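PbICP-C (PDB 3PNR) probably inhibits papain-like cysteine proteases through loops at one end of a chagasin-like, immunoglobulin-type beta sandwich. Local coordinates at residues 162-167 with 179-184; 97-102 with 155-160; 66-71 with 168-173. One frame throughout, in Å; residues are numbered along the deposited sequence.

Contact 1. Residues 162-167 with 179-184; sequences YIVYSY and TKIIYV
Ile-163 and Ile-182 face each other as a hydrogen-bonded pair, Ile-163 N reaching Ile-182 O at 2.9 Å and the return bond nearly as straight. Both donors lie in the plane of the carbonyl they meet. At the next such pair, Tyr-165 with Lys-180, the bonds stay short, with Tyr-165 N 2.8 Å from Lys-180 O, yet the donors tilt out of the carbonyl planes by nearly 30°. On the side carrying these four residues, Ile-182 CG1 meets the Tyr-165 ring in plane at its edge, 3.9 Å from CE2. The two strands form the beta hairpin 159-168/178-186 within one sheet of the immunoglobulin-like sandwich, and this side turns inward, where Ile-163 also packs on Ile-100 and Val-102 of the facing sheet. The other side carries Tyr-162 and Tyr-183, whose rings meet obliquely with their planes 38° apart, while Ile-181 CG2 touches the Tyr-162 ring at its edge. Farther along, Ser-166 OG and Thr-179 OG1 share a hydrogen bond of 2.9 Å; the serine hydroxyl lies opposite its backbone N (chi1 -152°), which carries it across to the threonine. Second-shell partners hold the polar ends: Tyr-165 OH bonds Ser-151 OG, and the bent chain of Lys-180 leads its NZ away to a salt bridge with Glu-43 on neighbouring strand 41-49.

Contact 2. Residues 97-102 with 155-160; sequences SEEISV and GHKPGK
His-156 N donates to Glu-99 O at 2.7 Å, a bent bond (138° at the hydrogen) whose donor stands out of the carbonyl plane. It lies where an antiparallel ladder of the beta sandwich ends: Ile-100 and Gly-155 form a non-hydrogen-bonded pair, after which 156-158 leave the ladder and lead over to strand 159-168 of the other sheet. The turn at 97-100, which links strand 95-96 to strand 100-107, is thus brought against this connection between the sheets. His-156 carries its imidazole beside its own backbone N, with CG anti to the carbonyl carbon (chi1 -63°), and its CB sits 3.1 Å from Glu-98 O. The ring turns an edge toward the carbonyls of Ser-97 and Glu-98, while CE1 reaches the hydroxymethyl of Ser-101, 3.7 Å from OG. Lys-157 behaves differently: CG is anti to the backbone N, the chain runs straight as far as CD, and a bend about CG-CD (chi3 -46°) swings the amine across Glu-99. Its CD rests 3.8 Å from Glu-99 CG, so the glutamate's aliphatic part serves as a bed for the lysine. Glu-99 OE1 pairs with Lys-76, while OE2 stays 4.4 Å from Lys-157 NZ, too far for a salt bridge. Within the turn, Ile-100 O is gripped twice by Ser-97, through its backbone N and through its hydroxyl, which sits on a carbonyl lone pair. On the solvent side, Glu-98 extends straight beyond CG, and its OE2 closes a salt bridge with Lys-157 NZ at 3.0 Å.

Contact 3. Residues 66-71 with 168-173; sequences GYLWVL and YRPFSP
The Arg-169 side chain lies over one face of the Tyr-67 ring where two loops of the immunoglobulin-like sandwich meet: the one leading into strand 68-75 and the one joining strands 159-168 and 178-186. In chagasin-type inhibitors the corresponding loops enter the protease cleft. Backbone bonds come first. Leu-68 and Tyr-168 are an antiparallel hydrogen-bonded pair, with Leu-68 N 3.1 Å from Tyr-168 O and Tyr-168 N 3.3 Å from Leu-68 O; both donors are tilted from the carbonyl planes. The backbones come closest at Tyr-67 and Arg-169, where regular pairing ends and 169-172 forms a type I beta turn. The apolar contacts flank the bridge. Leu-68 CD1 approaches Pro-170 CG at 4.0 Å, and Val-70 CG2 touches the Tyr-168 ring at CE1, 3.6 Å away. That ring swings toward strand 68-75 from the position between its backbone N and carbonyl carbon (chi1 74°), and its hydroxyl is held by Pro-87 O. Gly-66, having no side chain, lets the ends of Phe-171 and Arg-169 lie close against its backbone. Polar anchors fix the loop residues: Tyr-67 OH bonds Ser-175 O and Arg-169 NH2 bonds Thr-65 O, each side chain reaching across to the opposite loop. Outside the two segments, Arg-169 NH1 pairs with an acidic side chain of another protein chain, and Phe-171 meets an aromatic ring of another chain edge-to-face, which is consistent with this surface being the inhibitory one. The aromatic contact between the loops is a CH-pi interaction: the extended arginine chain crosses the tyrosine obliquely, placing Arg-169 CG 3.4 Å from the Tyr-67 ring centroid and only 3° off the ring normal.

How the contacts relate
From the N terminus, contact 3 opens first, at 66-71, and closes almost a hundred residues later at 168-173. Within that span contact 2 both opens, at 97-102, and closes, at 155-160. Contact 1 starts at 162-167, before contact 3 has closed, and ends at 179-184; contacts 1 and 3 therefore cross, whereas contacts 2 and 1 follow in series. Strand 159-168 links them: contact 2 lies just before it, contact 1 along its middle and contact 3 at its far end. Contact 2 holds the edge of one sheet against the crossing to the other, contact 1 pairs two strands of that second sheet, and contact 3 joins loops at the opposite end of the sandwich.

Contact 1. Residues 162-167 with 179-184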
loop_
_atom_site.group_PDB
_atom_site.type_symbol
_atom_site.label_atom_id
_atom_site.label_comp_id
_atom_site.label_asym_id
_atom_site.label_seq_id
_atom_site.Cartn_x
_atom_site.Cartn_y
_atom_site.Cartn_z
ATOM N N TYR B 162 -17.772 -5.546 26.407
ATOM C CA TYR B 162 -16.782 -4.677 25.776
ATOM C C TYR B 162 -16.187 -5.376 24.559
ATOM O O TYR B 162 -15.397 -6.317 24.699
ATOM C CB TYR B 162 -15.660 -4.319 26.758
ATOM C CG TYR B 162 -16.060 -3.316 27.807
ATOM C CD1 TYR B 162 -16.191 -1.971 27.493
ATOM C CD2 TYR B 162 -16.308 -3.713 29.114
ATOM C CE1 TYR B 162 -16.555 -1.049 28.448
ATOM C CE2 TYR B 162 -16.674 -2.801 30.074
ATOM C CZ TYR B 162 -16.797 -1.468 29.738
ATOM O OH TYR B 162 -17.164 -0.551 30.698
ATOM N N ILE B 163 -16.581 -4.919 23.375
ATOM C CA ILE B 163 -16.058 -5.449 22.119
ATOM C C ILE B 163 -14.973 -4.527 21.573
ATOM O O ILE B 163 -15.206 -3.331 21.377
ATOM C CB ILE B 163 -17.171 -5.583 21.072
ATOM C CG1 ILE B 163 -18.387 -6.277 21.692
ATOM C CG2 ILE B 163 -16.662 -6.332 19.852
ATOM C CD1 ILE B 163 -19.437 -6.682 20.691
ATOM N N VAL B 164 -13.787 -5.075 21.331
ATOM C CA VAL B 164 -12.650 -4.243 20.930
ATOM C C VAL B 164 -12.181 -4.453 19.487
ATOM O O VAL B 164 -11.853 -5.564 19.069
ATOM C CB VAL B 164 -11.469 -4.402 21.895
ATOM C CG1 VAL B 164 -10.340 -3.473 21.497
ATOM C CG2 VAL B 164 -11.918 -4.118 23.316
ATOM N N TYR B 165 -12.172 -3.369 18.726
ATOM C CA TYR B 165 -11.649 -3.389 17.368
ATOM C C TYR B 165 -10.475 -2.437 17.287
ATOM O O TYR B 165 -10.425 -1.433 18.004
ATOM C CB TYR B 165 -12.705 -2.910 16.384
ATOM C CG TYR B 165 -13.935 -3.773 16.294
ATOM C CD1 TYR B 165 -13.931 -4.938 15.539
ATOM C CD2 TYR B 165 -15.111 -3.410 16.940
ATOM C CE1 TYR B 165 -15.056 -5.726 15.441
ATOM C CE2 TYR B 165 -16.248 -4.191 16.846
ATOM C CZ TYR B 165 -16.213 -5.349 16.094
ATOM O OH TYR B 165 -17.335 -6.136 15.990
ATOM N N SER B 166 -9.531 -2.725 16.404
ATOM C CA SER B 166 -8.488 -1.751 16.152
ATOM C C SER B 166 -7.994 -1.795 14.724
ATOM O O SER B 166 -7.918 -2.856 14.107
ATOM C CB SER B 166 -7.327 -1.914 17.129
ATOM O OG SER B 166 -6.677 -0.667 17.326
ATOM N N TYR B 167 -7.680 -0.607 14.219
ATOM C CA TYR B 167 -7.085 -0.397 12.913
ATOM C C TYR B 167 -5.629 -0.096 13.203
ATOM O O TYR B 167 -5.300 0.972 13.727
ATOM C CB TYR B 167 -7.754 0.816 12.267
ATOM C CG TYR B 167 -7.554 0.987 10.774
ATOM C CD1 TYR B 167 -7.902 -0.020 9.883
ATOM C CD2 TYR B 167 -7.060 2.181 10.253
ATOM C CE1 TYR B 167 -7.736 0.148 8.513
ATOM C CE2 TYR B 167 -6.896 2.359 8.895
ATOM C CZ TYR B 167 -7.236 1.342 8.029
ATOM O OH TYR B 167 -7.068 1.516 6.677
ATOM N N THR B 179 -8.264 2.631 17.980
ATOM C CA THR B 179 -8.982 1.559 18.650
ATOM C C THR B 179 -10.432 1.934 18.914
ATOM O O THR B 179 -10.719 3.039 19.379
ATOM C CB THR B 179 -8.283 1.196 19.952
ATOM O OG1 THR B 179 -6.887 0.983 19.685
ATOM C CG2 THR B 179 -8.892 -0.054 20.564
ATOM N N LYS B 180 -11.342 1.020 18.587
ATOM C CA LYS B 180 -12.767 1.222 18.837
ATOM C C LYS B 180 -13.317 0.198 19.826
ATOM O O LYS B 180 -13.394 -0.993 19.519
ATOM C CB LYS B 180 -13.580 1.147 17.544
ATOM C CG LYS B 180 -13.098 2.055 16.419
ATOM C CD LYS B 180 -12.961 3.513 16.833
ATOM C CE LYS B 180 -12.856 4.411 15.601
ATOM N NZ LYS B 180 -11.924 5.556 15.817
ATOM N N ILE B 181 -13.689 0.672 21.013
ATOM C CA ILE B 181 -14.420 -0.143 21.977
ATOM C C ILE B 181 -15.921 0.081 21.842
ATOM O O ILE B 181 -16.405 1.202 21.974
ATOM C CB ILE B 181 -14.041 0.218 23.408
ATOM C CG1 ILE B 181 -12.521 0.195 23.575
ATOM C CG2 ILE B 181 -14.757 -0.716 24.392
ATOM C CD1 ILE B 181 -12.006 1.220 24.553
ATOM N N ILE B 182 -16.655 -0.988 21.569
ATOM C CA ILE B 182 -18.108 -0.930 21.579
ATOM C C ILE B 182 -18.588 -1.450 22.921
ATOM O O ILE B 182 -18.280 -2.585 23.299
ATOM C CB ILE B 182 -18.730 -1.801 20.481
ATOM C CG1 ILE B 182 -17.991 -1.596 19.161
ATOM C CG2 ILE B 182 -20.210 -1.494 20.341
ATOM C CD1 ILE B 182 -17.691 -0.152 18.874
ATOM N N TYR B 183 -19.323 -0.613 23.646
ATOM C CA TYR B 183 -19.927 -1.031 24.903
ATOM C C TYR B 183 -21.385 -1.420 24.673
ATOM O O TYR B 183 -22.272 -0.569 24.654
ATOM C CB TYR B 183 -19.817 0.063 25.959
ATOM C CG TYR B 183 -20.315 -0.389 27.305
ATOM C CD1 TYR B 183 -19.694 -1.434 27.978
ATOM C CD2 TYR B 183 -21.412 0.217 27.900
ATOM C CE1 TYR B 183 -20.148 -1.861 29.210
ATOM C CE2 TYR B 183 -21.875 -0.200 29.133
ATOM C CZ TYR B 183 -21.240 -1.239 29.785
ATOM O OH TYR B 183 -21.700 -1.656 31.017
ATOM N N VAL B 184 -21.612 -2.716 24.488
ATOM C CA VAL B 184 -22.925 -3.236 24.127
ATOM C C VAL B 184 -23.672 -3.809 25.332
ATOM O O VAL B 184 -23.109 -4.554 26.140
ATOM C CB VAL B 184 -22.804 -4.330 23.048
ATOM C CG1 VAL B 184 -24.150 -5.004 22.813
ATOM C CG2 VAL B 184 -22.254 -3.744 21.757
#

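Contact 2. Residues 97-102 with 155-160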
loop_
_atom_site.group_PDB
_atom_site.type_symbol
_atom_site.label_atom_id
_atom_site.label_comp_id
_atom_site.label_asym_id
_atom_site.label_seq_id
_atom_site.Cartn_x
_atom_site.Cartn_y
_atom_site.Cartn_z
ATOM N N SER B 97 -19.507 -17.478 21.805
ATOM C CA SER B 97 -19.756 -17.986 23.152
ATOM C C SER B 97 -21.252 -18.176 23.390
ATOM O O SER B 97 -22.074 -17.849 22.532
ATOM C CB SER B 97 -19.162 -17.055 24.216
ATOM O OG SER B 97 -19.953 -15.889 24.383
ATOM N N GLU B 98 -21.598 -18.712 24.555
ATOM C CA GLU B 98 -22.995 -18.907 24.914
ATOM C C GLU B 98 -23.715 -17.566 25.012
ATOM O O GLU B 98 -24.888 -17.454 24.657
ATOM C CB GLU B 98 -23.109 -19.670 26.237
ATOM C CG GLU B 98 -22.383 -19.012 27.409
ATOM C CD GLU B 98 -22.734 -19.643 28.750
ATOM O OE1 GLU B 98 -23.099 -20.839 28.776
ATOM O OE2 GLU B 98 -22.641 -18.940 29.781
ATOM N N GLU B 99 -22.999 -16.549 25.481
ATOM C CA GLU B 99 -23.585 -15.236 25.728
ATOM C C GLU B 99 -23.624 -14.348 24.488
ATOM O O GLU B 99 -24.612 -13.656 24.242
ATOM C CB GLU B 99 -22.818 -14.519 26.840
ATOM C CG GLU B 99 -22.645 -15.341 28.103
ATOM C CD GLU B 99 -21.754 -14.660 29.119
ATOM O OE1 GLU B 99 -20.724 -14.080 28.714
ATOM O OE2 GLU B 99 -22.081 -14.707 30.323
ATOM N N ILE B 100 -22.545 -14.366 23.711
ATOM C CA ILE B 100 -22.410 -13.450 22.582
ATOM C C ILE B 100 -21.565 -14.042 21.457
ATOM O O ILE B 100 -20.748 -14.936 21.681
ATOM C CB ILE B 100 -21.778 -12.111 23.037
ATOM C CG1 ILE B 100 -21.881 -11.048 21.935
ATOM C CG2 ILE B 100 -20.330 -12.330 23.484
ATOM C CD1 ILE B 100 -21.767 -9.614 22.454
ATOM N N SER B 101 -21.769 -13.541 20.243
ATOM C CA SER B 101 -20.928 -13.938 19.118
ATOM C C SER B 101 -20.571 -12.742 18.225
ATOM O O SER B 101 -21.451 -11.982 17.793
ATOM C CB SER B 101 -21.595 -15.047 18.299
ATOM O OG SER B 101 -22.582 -14.513 17.438
ATOM N N VAL B 102 -19.274 -12.574 17.970
ATOM C CA VAL B 102 -18.790 -11.502 17.102
ATOM C C VAL B 102 -17.723 -11.986 16.111
ATOM O O VAL B 102 -16.823 -12.759 16.455
ATOM C CB VAL B 102 -18.266 -10.290 17.908
ATOM C CG1 VAL B 102 -18.304 -9.038 17.044
ATOM C CG2 VAL B 102 -19.095 -10.084 19.177
ATOM N N GLY B 155 -26.230 -10.867 20.138
ATOM C CA GLY B 155 -26.422 -11.203 21.537
ATOM C C GLY B 155 -27.220 -12.481 21.725
ATOM O O GLY B 155 -28.109 -12.799 20.932
ATOM N N HIS B 156 -26.893 -13.219 22.780
ATOM C CA HIS B 156 -27.578 -14.469 23.088
ATOM C C HIS B 156 -28.094 -14.474 24.524
ATOM O O HIS B 156 -28.862 -15.350 24.924
ATOM C CB HIS B 156 -26.634 -15.654 22.880
ATOM C CG HIS B 156 -26.169 -15.818 21.469
ATOM N ND1 HIS B 156 -24.883 -16.199 21.149
ATOM C CD2 HIS B 156 -26.816 -15.650 20.291
ATOM C CE1 HIS B 156 -24.760 -16.267 19.836
ATOM N NE2 HIS B 156 -25.918 -15.936 19.292
ATOM N N LYS B 157 -27.666 -13.482 25.293
ATOM C CA LYS B 157 -27.951 -13.437 26.715
ATOM C C LYS B 157 -27.770 -12.023 27.230
ATOM O O LYS B 157 -26.832 -11.330 26.839
ATOM C CB LYS B 157 -27.010 -14.380 27.461
ATOM C CG LYS B 157 -27.094 -14.292 28.974
ATOM C CD LYS B 157 -26.170 -15.314 29.605
ATOM C CE LYS B 157 -26.337 -16.667 28.930
ATOM N NZ LYS B 157 -25.254 -17.617 29.301
ATOM N N PRO B 158 -28.674 -11.586 28.110
ATOM C CA PRO B 158 -28.541 -10.254 28.704
ATOM C C PRO B 158 -27.161 -10.058 29.329
ATOM O O PRO B 158 -26.568 -11.017 29.834
ATOM C CB PRO B 158 -29.627 -10.249 29.783
ATOM C CG PRO B 158 -30.650 -11.215 29.280
ATOM C CD PRO B 158 -29.877 -12.293 28.580
ATOM N N GLY B 159 -26.657 -8.828 29.287
ATOM C CA GLY B 159 -25.367 -8.518 29.877
ATOM C C GLY B 159 -24.720 -7.255 29.337
ATOM O O GLY B 159 -25.300 -6.540 28.517
ATOM N N LYS B 160 -23.514 -6.976 29.821
ATOM C CA LYS B 160 -22.705 -5.868 29.318
ATOM C C LYS B 160 -21.418 -6.416 28.713
ATOM O O LYS B 160 -20.723 -7.223 29.335
ATOM C CB LYS B 160 -22.378 -4.877 30.434
ATOM C CG LYS B 160 -23.588 -4.193 31.034
ATOM C CD LYS B 160 -24.408 -3.486 29.969
ATOM C CE LYS B 160 -25.557 -2.709 30.593
ATOM N NZ LYS B 160 -26.360 -3.549 31.532
#

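Contact 3. Residues 66-71 with 168-173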
loop_
_atom_site.group_PDB
_atom_site.type_symbol
_atom_site.label_atom_id
_atom_site.label_comp_id
_atom_site.label_asym_id
_atom_site.label_seq_id
_atom_site.Cartn_x
_atom_site.Cartn_y
_atom_site.Cartn_z
ATOM N N GLY B 66 -1.483 -0.336 4.684
ATOM C CA GLY B 66 -0.838 -1.338 5.518
ATOM C C GLY B 66 -1.539 -1.538 6.861
ATOM O O GLY B 66 -1.178 -2.411 7.641
ATOM N N TYR B 67 -2.534 -0.705 7.134
ATOM C CA TYR B 67 -3.410 -0.896 8.276
ATOM C C TYR B 67 -4.557 -1.841 7.937
ATOM O O TYR B 67 -5.131 -1.764 6.847
ATOM C CB TYR B 67 -3.993 0.441 8.724
ATOM C CG TYR B 67 -2.968 1.390 9.276
ATOM C CD1 TYR B 67 -2.127 2.107 8.425
ATOM C CD2 TYR B 67 -2.836 1.583 10.648
ATOM C CE1 TYR B 67 -1.179 2.982 8.927
ATOM C CE2 TYR B 67 -1.891 2.464 11.162
ATOM C CZ TYR B 67 -1.066 3.155 10.295
ATOM O OH TYR B 67 -0.126 4.027 10.789
ATOM N N LEU B 68 -4.886 -2.730 8.871
ATOM C CA LEU B 68 -6.134 -3.497 8.783
ATOM C C LEU B 68 -6.944 -3.484 10.091
ATOM O O LEU B 68 -6.402 -3.263 11.171
ATOM C CB LEU B 68 -5.900 -4.934 8.285
ATOM C CG LEU B 68 -4.931 -5.905 8.970
ATOM C CD1 LEU B 68 -4.505 -5.444 10.357
ATOM C CD2 LEU B 68 -5.571 -7.286 9.036
ATOM N N TRP B 69 -8.248 -3.703 9.973
ATOM C CA TRP B 69 -9.128 -3.817 11.130
ATOM C C TRP B 69 -9.107 -5.236 11.688
ATOM O O TRP B 69 -9.364 -6.202 10.959
ATOM C CB TRP B 69 -10.557 -3.470 10.728
ATOM C CG TRP B 69 -10.798 -2.019 10.515
ATOM C CD1 TRP B 69 -10.878 -1.373 9.322
ATOM C CD2 TRP B 69 -10.998 -1.020 11.530
ATOM N NE1 TRP B 69 -11.114 -0.033 9.525
ATOM C CE2 TRP B 69 -11.195 0.209 10.871
ATOM C CE3 TRP B 69 -11.026 -1.048 12.931
ATOM C CZ2 TRP B 69 -11.421 1.400 11.562
ATOM C CZ3 TRP B 69 -11.252 0.136 13.619
ATOM C CH2 TRP B 69 -11.446 1.343 12.934
ATOM N N VAL B 70 -8.810 -5.356 12.980
ATOM C CA VAL B 70 -8.795 -6.651 13.662
ATOM C C VAL B 70 -9.713 -6.650 14.887
ATOM O O VAL B 70 -9.664 -5.731 15.708
ATOM C CB VAL B 70 -7.372 -7.006 14.105
ATOM C CG1 VAL B 70 -7.299 -8.432 14.632
ATOM C CG2 VAL B 70 -6.423 -6.819 12.958
ATOM N N LEU B 71 -10.562 -7.667 15.006
ATOM C CA LEU B 71 -11.339 -7.844 16.232
ATOM C C LEU B 71 -10.418 -8.415 17.295
ATOM O O LEU B 71 -9.899 -9.519 17.145
ATOM C CB LEU B 71 -12.529 -8.772 16.024
ATOM C CG LEU B 71 -13.125 -9.319 17.331
ATOM C CD1 LEU B 71 -13.929 -8.258 18.081
ATOM C CD2 LEU B 71 -13.976 -10.557 17.058
ATOM N N TYR B 168 -4.755 -1.051 12.897
ATOM C CA TYR B 168 -3.337 -0.894 13.196
ATOM C C TYR B 168 -2.468 -1.608 12.162
ATOM O O TYR B 168 -2.976 -2.339 11.313
ATOM C CB TYR B 168 -3.019 -1.373 14.629
ATOM C CG TYR B 168 -3.017 -2.873 14.815
ATOM C CD1 TYR B 168 -4.211 -3.583 14.940
ATOM C CD2 TYR B 168 -1.824 -3.586 14.861
ATOM C CE1 TYR B 168 -4.213 -4.960 15.102
ATOM C CE2 TYR B 168 -1.813 -4.970 15.014
ATOM C CZ TYR B 168 -3.012 -5.651 15.142
ATOM O OH TYR B 168 -3.014 -7.025 15.306
ATOM N N ARG B 169 -1.161 -1.371 12.228
ATOM C CA ARG B 169 -0.202 -2.110 11.416
ATOM C C ARG B 169 0.467 -3.201 12.254
ATOM O O ARG B 169 1.082 -2.914 13.285
ATOM C CB ARG B 169 0.875 -1.173 10.861
ATOM C CG ARG B 169 0.380 -0.075 9.944
ATOM C CD ARG B 169 1.547 0.771 9.463
ATOM N NE ARG B 169 1.301 1.410 8.172
ATOM C CZ ARG B 169 2.170 2.213 7.558
ATOM N NH1 ARG B 169 3.345 2.483 8.117
ATOM N NH2 ARG B 169 1.868 2.750 6.386
ATOM N N PRO B 170 0.349 -4.459 11.810
ATOM C CA PRO B 170 0.929 -5.623 12.491
ATOM C C PRO B 170 2.441 -5.512 12.626
ATOM O O PRO B 170 3.033 -6.031 13.575
ATOM C CB PRO B 170 0.578 -6.778 11.554
ATOM C CG PRO B 170 -0.636 -6.306 10.813
ATOM C CD PRO B 170 -0.466 -4.836 10.644
ATOM N N PHE B 171 3.057 -4.837 11.665
ATOM C CA PHE B 171 4.501 -4.704 11.629
ATOM C C PHE B 171 4.969 -3.459 12.371
ATOM O O PHE B 171 6.175 -3.218 12.481
ATOM C CB PHE B 171 4.993 -4.678 10.182
ATOM C CG PHE B 171 4.323 -3.633 9.318
ATOM C CD1 PHE B 171 3.170 -3.935 8.615
ATOM C CD2 PHE B 171 4.865 -2.357 9.197
ATOM C CE1 PHE B 171 2.557 -2.985 7.815
ATOM C CE2 PHE B 171 4.268 -1.403 8.394
ATOM C CZ PHE B 171 3.107 -1.718 7.701
ATOM N N SER B 172 4.013 -2.670 12.866
ATOM C CA SER B 172 4.312 -1.479 13.666
ATOM C C SER B 172 3.078 -0.977 14.423
ATOM O O SER B 172 2.558 0.106 14.134
ATOM C CB SER B 172 4.885 -0.362 12.795
ATOM O OG SER B 172 5.685 0.508 13.578
ATOM N N PRO B 173 2.622 -1.770 15.409
ATOM C CA PRO B 173 1.367 -1.607 16.152
ATOM C C PRO B 173 1.240 -0.291 16.917
ATOM O O PRO B 173 0.127 0.164 17.157
ATOM C CB PRO B 173 1.387 -2.782 17.126
ATOM C CG PRO B 173 2.279 -3.779 16.493
ATOM C CD PRO B 173 3.339 -2.988 15.824
#